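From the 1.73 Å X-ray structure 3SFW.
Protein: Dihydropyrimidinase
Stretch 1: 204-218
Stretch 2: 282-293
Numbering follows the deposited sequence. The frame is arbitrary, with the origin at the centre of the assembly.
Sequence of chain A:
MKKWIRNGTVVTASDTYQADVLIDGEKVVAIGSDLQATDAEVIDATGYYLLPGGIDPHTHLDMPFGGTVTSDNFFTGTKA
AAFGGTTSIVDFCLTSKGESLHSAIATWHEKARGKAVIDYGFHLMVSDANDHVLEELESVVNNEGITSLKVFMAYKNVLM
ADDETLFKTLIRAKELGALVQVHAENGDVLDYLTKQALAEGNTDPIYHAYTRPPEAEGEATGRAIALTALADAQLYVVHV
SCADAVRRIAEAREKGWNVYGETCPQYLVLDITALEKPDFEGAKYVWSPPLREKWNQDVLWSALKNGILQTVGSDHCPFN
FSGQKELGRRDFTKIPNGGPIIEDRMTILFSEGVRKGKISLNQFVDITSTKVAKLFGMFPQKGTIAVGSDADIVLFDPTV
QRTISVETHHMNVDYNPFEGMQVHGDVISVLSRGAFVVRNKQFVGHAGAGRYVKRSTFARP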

# COMPACT_ATOMS: atom_id res chain seq x y z
N ASP A 204 -36.23 9.44 1.14
CA ASP A 204 -36.40 8.41 0.11
C ASP A 204 -35.39 7.25 0.32
O ASP A 204 -34.36 7.45 0.98
CB ASP A 204 -36.16 9.00 -1.30
CG ASP A 204 -37.41 9.68 -1.90
OD1 ASP A 204 -38.50 9.59 -1.31
OD2 ASP A 204 -37.26 10.31 -2.97
N PRO A 205 -35.71 6.06 -0.22
CA PRO A 205 -34.83 4.86 -0.11
C PRO A 205 -33.37 5.12 -0.49
O PRO A 205 -32.48 4.52 0.11
CB PRO A 205 -35.48 3.87 -1.08
CG PRO A 205 -37.02 4.20 -0.89
CD PRO A 205 -36.99 5.74 -0.89
N ILE A 206 -33.10 5.96 -1.51
CA ILE A 206 -31.70 6.19 -1.90
C ILE A 206 -30.84 6.72 -0.75
O ILE A 206 -29.65 6.41 -0.68
CB ILE A 206 -31.59 7.14 -3.15
CG1 ILE A 206 -30.15 7.27 -3.64
CG2 ILE A 206 -32.18 8.51 -2.84
CD1 ILE A 206 -29.54 5.95 -4.09
N TYR A 207 -31.42 7.43 0.21
CA TYR A 207 -30.60 7.96 1.32
C TYR A 207 -30.16 6.85 2.28
O TYR A 207 -29.23 7.05 3.04
CB TYR A 207 -31.29 9.09 2.10
CG TYR A 207 -31.46 10.29 1.20
CD1 TYR A 207 -32.60 10.41 0.42
CD2 TYR A 207 -30.38 11.13 0.93
CE1 TYR A 207 -32.75 11.44 -0.50
CE2 TYR A 207 -30.50 12.18 -0.02
CZ TYR A 207 -31.69 12.31 -0.74
OH TYR A 207 -31.85 13.30 -1.70
N HIS A 208 -30.74 5.65 2.13
CA HIS A 208 -30.19 4.49 2.86
C HIS A 208 -28.74 4.22 2.44
O HIS A 208 -27.89 3.87 3.27
CB HIS A 208 -31.07 3.22 2.68
CG HIS A 208 -30.46 2.02 3.30
ND1 HIS A 208 -30.52 1.78 4.66
CD2 HIS A 208 -29.68 1.04 2.77
CE1 HIS A 208 -29.83 0.67 4.93
NE2 HIS A 208 -29.35 0.19 3.80
N ALA A 209 -28.44 4.43 1.16
CA ALA A 209 -27.07 4.24 0.73
C ALA A 209 -26.20 5.44 1.10
O ALA A 209 -25.07 5.28 1.54
CB ALA A 209 -27.00 3.96 -0.76
N TYR A 210 -26.70 6.65 0.81
CA TYR A 210 -25.90 7.83 1.01
C TYR A 210 -25.45 8.03 2.43
O TYR A 210 -24.44 8.69 2.67
CB TYR A 210 -26.62 9.07 0.52
CG TYR A 210 -26.90 9.09 -0.96
CD1 TYR A 210 -27.89 9.94 -1.49
CD2 TYR A 210 -26.15 8.32 -1.85
CE1 TYR A 210 -28.12 10.00 -2.88
CE2 TYR A 210 -26.40 8.35 -3.24
CZ TYR A 210 -27.36 9.25 -3.74
OH TYR A 210 -27.64 9.27 -5.11
N THR A 211 -26.20 7.48 3.39
CA THR A 211 -25.90 7.68 4.80
C THR A 211 -24.99 6.54 5.35
O THR A 211 -24.67 6.52 6.55
CB THR A 211 -27.20 7.69 5.66
OG1 THR A 211 -28.00 6.53 5.38
CG2 THR A 211 -28.06 8.96 5.35
N ARG A 212 -24.64 5.59 4.48
CA ARG A 212 -23.64 4.55 4.85
C ARG A 212 -22.49 4.46 3.86
O ARG A 212 -22.34 3.43 3.17
CB ARG A 212 -24.32 3.18 4.94
CG ARG A 212 -25.73 3.24 5.52
CD ARG A 212 -26.42 1.87 5.45
NE ARG A 212 -25.99 0.96 6.50
CZ ARG A 212 -26.59 0.83 7.70
NH1 ARG A 212 -27.67 1.57 8.01
NH2 ARG A 212 -26.17 -0.09 8.58
N PRO A 213 -21.63 5.50 3.77
CA PRO A 213 -20.65 5.50 2.68
C PRO A 213 -19.62 4.39 2.82
O PRO A 213 -19.41 3.87 3.94
CB PRO A 213 -19.95 6.86 2.82
CG PRO A 213 -20.75 7.65 3.80
CD PRO A 213 -21.47 6.67 4.66
N PRO A 214 -18.97 4.02 1.71
CA PRO A 214 -18.05 2.86 1.78
C PRO A 214 -16.91 3.06 2.75
O PRO A 214 -16.37 2.09 3.29
CB PRO A 214 -17.54 2.71 0.33
CG PRO A 214 -18.05 3.91 -0.40
CD PRO A 214 -19.19 4.50 0.34
N GLU A 215 -16.47 4.31 2.93
CA GLU A 215 -15.43 4.60 3.89
C GLU A 215 -15.78 4.13 5.30
O GLU A 215 -14.88 3.79 6.05
CB GLU A 215 -15.11 6.10 3.88
CG GLU A 215 -14.46 6.57 2.54
CD GLU A 215 -15.43 6.86 1.34
OE1 GLU A 215 -16.68 6.81 1.45
OE2 GLU A 215 -14.89 7.13 0.24
N ALA A 216 -17.07 4.11 5.63
CA ALA A 216 -17.54 3.68 6.96
C ALA A 216 -17.39 2.14 7.12
O ALA A 216 -17.17 1.63 8.23
CB ALA A 216 -19.03 4.09 7.16
N GLU A 217 -17.61 1.43 6.01
CA GLU A 217 -17.41 -0.01 5.99
C GLU A 217 -15.92 -0.28 6.01
O GLU A 217 -15.43 -1.14 6.75
CB GLU A 217 -18.06 -0.64 4.75
CG GLU A 217 -17.69 -2.12 4.62
CD GLU A 217 -18.29 -2.80 3.40
OE1 GLU A 217 -19.35 -2.37 2.89
OE2 GLU A 217 -17.75 -3.82 3.01
N GLY A 218 -15.16 0.49 5.23
CA GLY A 218 -13.70 0.31 5.26
C GLY A 218 -13.16 0.51 6.68
O GLY A 218 -12.27 -0.23 7.15
N GLY A 282 -37.36 1.38 -4.86
CA GLY A 282 -36.00 1.40 -4.29
C GLY A 282 -35.94 0.65 -2.95
O GLY A 282 -34.88 0.12 -2.59
N ALA A 283 -37.06 0.63 -2.21
CA ALA A 283 -37.08 -0.02 -0.86
C ALA A 283 -36.85 -1.52 -0.97
O ALA A 283 -36.37 -2.16 -0.02
CB ALA A 283 -38.39 0.25 -0.14
N LYS A 284 -37.16 -2.09 -2.13
CA LYS A 284 -36.84 -3.52 -2.39
C LYS A 284 -35.34 -3.82 -2.25
O LYS A 284 -34.96 -4.99 -2.00
CB LYS A 284 -37.27 -3.88 -3.79
CG LYS A 284 -38.80 -3.97 -3.95
CD LYS A 284 -39.16 -4.29 -5.42
CE LYS A 284 -40.64 -4.63 -5.55
NZ LYS A 284 -41.04 -4.87 -6.99
N TYR A 285 -34.50 -2.80 -2.45
CA TYR A 285 -33.04 -3.00 -2.49
C TYR A 285 -32.36 -2.45 -1.25
O TYR A 285 -31.13 -2.29 -1.24
CB TYR A 285 -32.44 -2.32 -3.76
CG TYR A 285 -32.98 -2.96 -5.00
CD1 TYR A 285 -32.36 -4.10 -5.53
CD2 TYR A 285 -34.21 -2.53 -5.57
CE1 TYR A 285 -32.91 -4.78 -6.62
CE2 TYR A 285 -34.75 -3.19 -6.69
CZ TYR A 285 -34.09 -4.33 -7.20
OH TYR A 285 -34.60 -5.05 -8.26
N VAL A 286 -33.15 -2.15 -0.22
CA VAL A 286 -32.59 -1.60 1.03
C VAL A 286 -32.14 -2.77 1.95
O VAL A 286 -32.93 -3.63 2.29
CB VAL A 286 -33.66 -0.73 1.77
CG1 VAL A 286 -33.25 -0.49 3.26
CG2 VAL A 286 -33.81 0.60 1.02
N TRP A 287 -30.83 -2.87 2.13
CA TRP A 287 -30.15 -3.85 3.01
C TRP A 287 -28.80 -3.24 3.27
O TRP A 287 -28.45 -2.22 2.65
CB TRP A 287 -29.99 -5.23 2.33
CG TRP A 287 -29.50 -5.16 0.90
CD1 TRP A 287 -28.26 -4.79 0.48
CD2 TRP A 287 -30.22 -5.60 -0.27
NE1 TRP A 287 -28.17 -4.95 -0.92
CE2 TRP A 287 -29.37 -5.44 -1.38
CE3 TRP A 287 -31.55 -6.06 -0.48
CZ2 TRP A 287 -29.79 -5.73 -2.70
CZ3 TRP A 287 -31.94 -6.43 -1.76
CH2 TRP A 287 -31.05 -6.30 -2.85
N SER A 288 -28.05 -3.78 4.25
CA SER A 288 -26.84 -3.08 4.70
C SER A 288 -25.71 -4.10 4.76
O SER A 288 -25.97 -5.23 5.07
CB SER A 288 -27.04 -2.52 6.11
OG SER A 288 -28.10 -1.56 6.10
N PRO A 289 -24.48 -3.71 4.39
CA PRO A 289 -24.10 -2.44 3.76
C PRO A 289 -24.87 -2.22 2.50
O PRO A 289 -25.40 -3.14 1.91
CB PRO A 289 -22.61 -2.63 3.43
CG PRO A 289 -22.42 -4.13 3.40
CD PRO A 289 -23.34 -4.65 4.46
N PRO A 290 -25.00 -0.93 2.11
CA PRO A 290 -25.87 -0.67 0.96
C PRO A 290 -25.22 -1.12 -0.34
O PRO A 290 -24.00 -1.24 -0.43
CB PRO A 290 -26.00 0.87 0.99
CG PRO A 290 -24.68 1.35 1.62
CD PRO A 290 -24.31 0.25 2.64
N LEU A 291 -26.01 -1.20 -1.39
CA LEU A 291 -25.48 -1.36 -2.75
C LEU A 291 -24.52 -0.21 -3.07
O LEU A 291 -24.69 0.90 -2.52
CB LEU A 291 -26.65 -1.40 -3.74
CG LEU A 291 -27.50 -2.67 -3.64
CD1 LEU A 291 -28.62 -2.64 -4.70
CD2 LEU A 291 -26.62 -3.91 -3.86
N ARG A 292 -23.52 -0.49 -3.90
CA ARG A 292 -22.35 0.38 -4.12
C ARG A 292 -22.30 0.81 -5.58
O ARG A 292 -22.94 0.22 -6.47
CB ARG A 292 -21.05 -0.40 -3.81
CG ARG A 292 -21.01 -0.98 -2.38
CD ARG A 292 -21.21 0.19 -1.34
NE ARG A 292 -20.81 -0.21 0.03
CZ ARG A 292 -20.93 0.57 1.10
NH1 ARG A 292 -21.40 1.83 0.97
NH2 ARG A 292 -20.51 0.15 2.29
N GLU A 293 -21.46 1.79 -5.85
CA GLU A 293 -21.17 2.18 -7.24
C GLU A 293 -20.70 0.93 -7.98
O GLU A 293 -19.94 0.14 -7.44
CB GLU A 293 -20.08 3.25 -7.26
CG GLU A 293 -20.59 4.59 -6.75
CD GLU A 293 -19.49 5.67 -6.61
OE1 GLU A 293 -18.27 5.36 -6.51
OE2 GLU A 293 -19.86 6.81 -6.30
O HOH W 1 -21.11 1.26 4.82

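The two stretches lie at least 72 residues apart in sequence wherever they touch, and together they bury 617 Å² of surface. Arg292 (81 Å²) and His208 (79 Å²) have the largest covered areas, and both are buried in the assembly, so their polar groups need the partners described here. Three direct hydrogen bonds cross between the stretches, each donated by a side chain, and two end on backbone carbonyls.

The charged contact centres on Arg292. Its CA-to-CB bond points sideways, but chi1 and chi2 near -57° and -56° followed by a t chi3 bring the guanidinium over to the first stretch. There Arg292 NH2 donates to Glu217 OE1 at 2.8 Å with an N-H...O angle of 169°, a nearly linear hydrogen bond within a salt bridge. Glu217 meets it with an extended chain, chi1 and chi2 both t. Arg292 NH1 donates to Arg212 O at 2.9 Å and 159°. Both acceptors lie at the guanidinium edge, near its plane, where the N-H bonds point, while Pro214 CA covers one face. The planar, multidonor head of arginine suits this site because it can serve a carboxylate and a carbonyl at once. Water 1 adds an indirect link: it accepts from Arg292 NH2 at 2.8 Å and lies 3.0 Å from Arg212 O, within donating reach.

The third direct hydrogen bond belongs to His208. With chi1 at 175° and CB directed toward the second stretch, the imidazole places His208 NE2 2.8 Å from Trp287 O, at an N-H...O angle of 147°. Ser288 OG also lies at the ring edge, 3.1 Å from His208 CE1. Ser288 OG also sits over one face of the Arg212 guanidinium, 3.2 Å from Arg212 CZ; the 3.3 Å approach of Ser288 OG to Arg212 NE has a poor angle and is not a hydrogen bond.

One CH-pi contact uses the face of His208. Val286 CG1 is 3.7 Å from the centroid of the His208 ring and only 7° off the ring normal, so the methyl sits almost directly above the ring. Histidine thus combines a polar edge with a face that accepts an aliphatic neighbour.

Apolar packing completes the contact. Pro205 CB lies 4.2 Å from Val286 CG2, and Pro205 CG lies 4.2 Å from Ala283 CB. Gly282 has no side chain, and an ideal CB there would fall a tight 3.2 Å from Pro205 CB. Further along, Ala209 CB meets Pro290 CB at 3.7 Å; the small methyl accompanies a separation of just 5.1 Å between Ala209 CA and Pro290 CA. The Pro290 ring also reaches Arg212, with Pro290 CD 3.7 Å from Arg212 CB, so the aliphatic base of the arginine contributes to the packing.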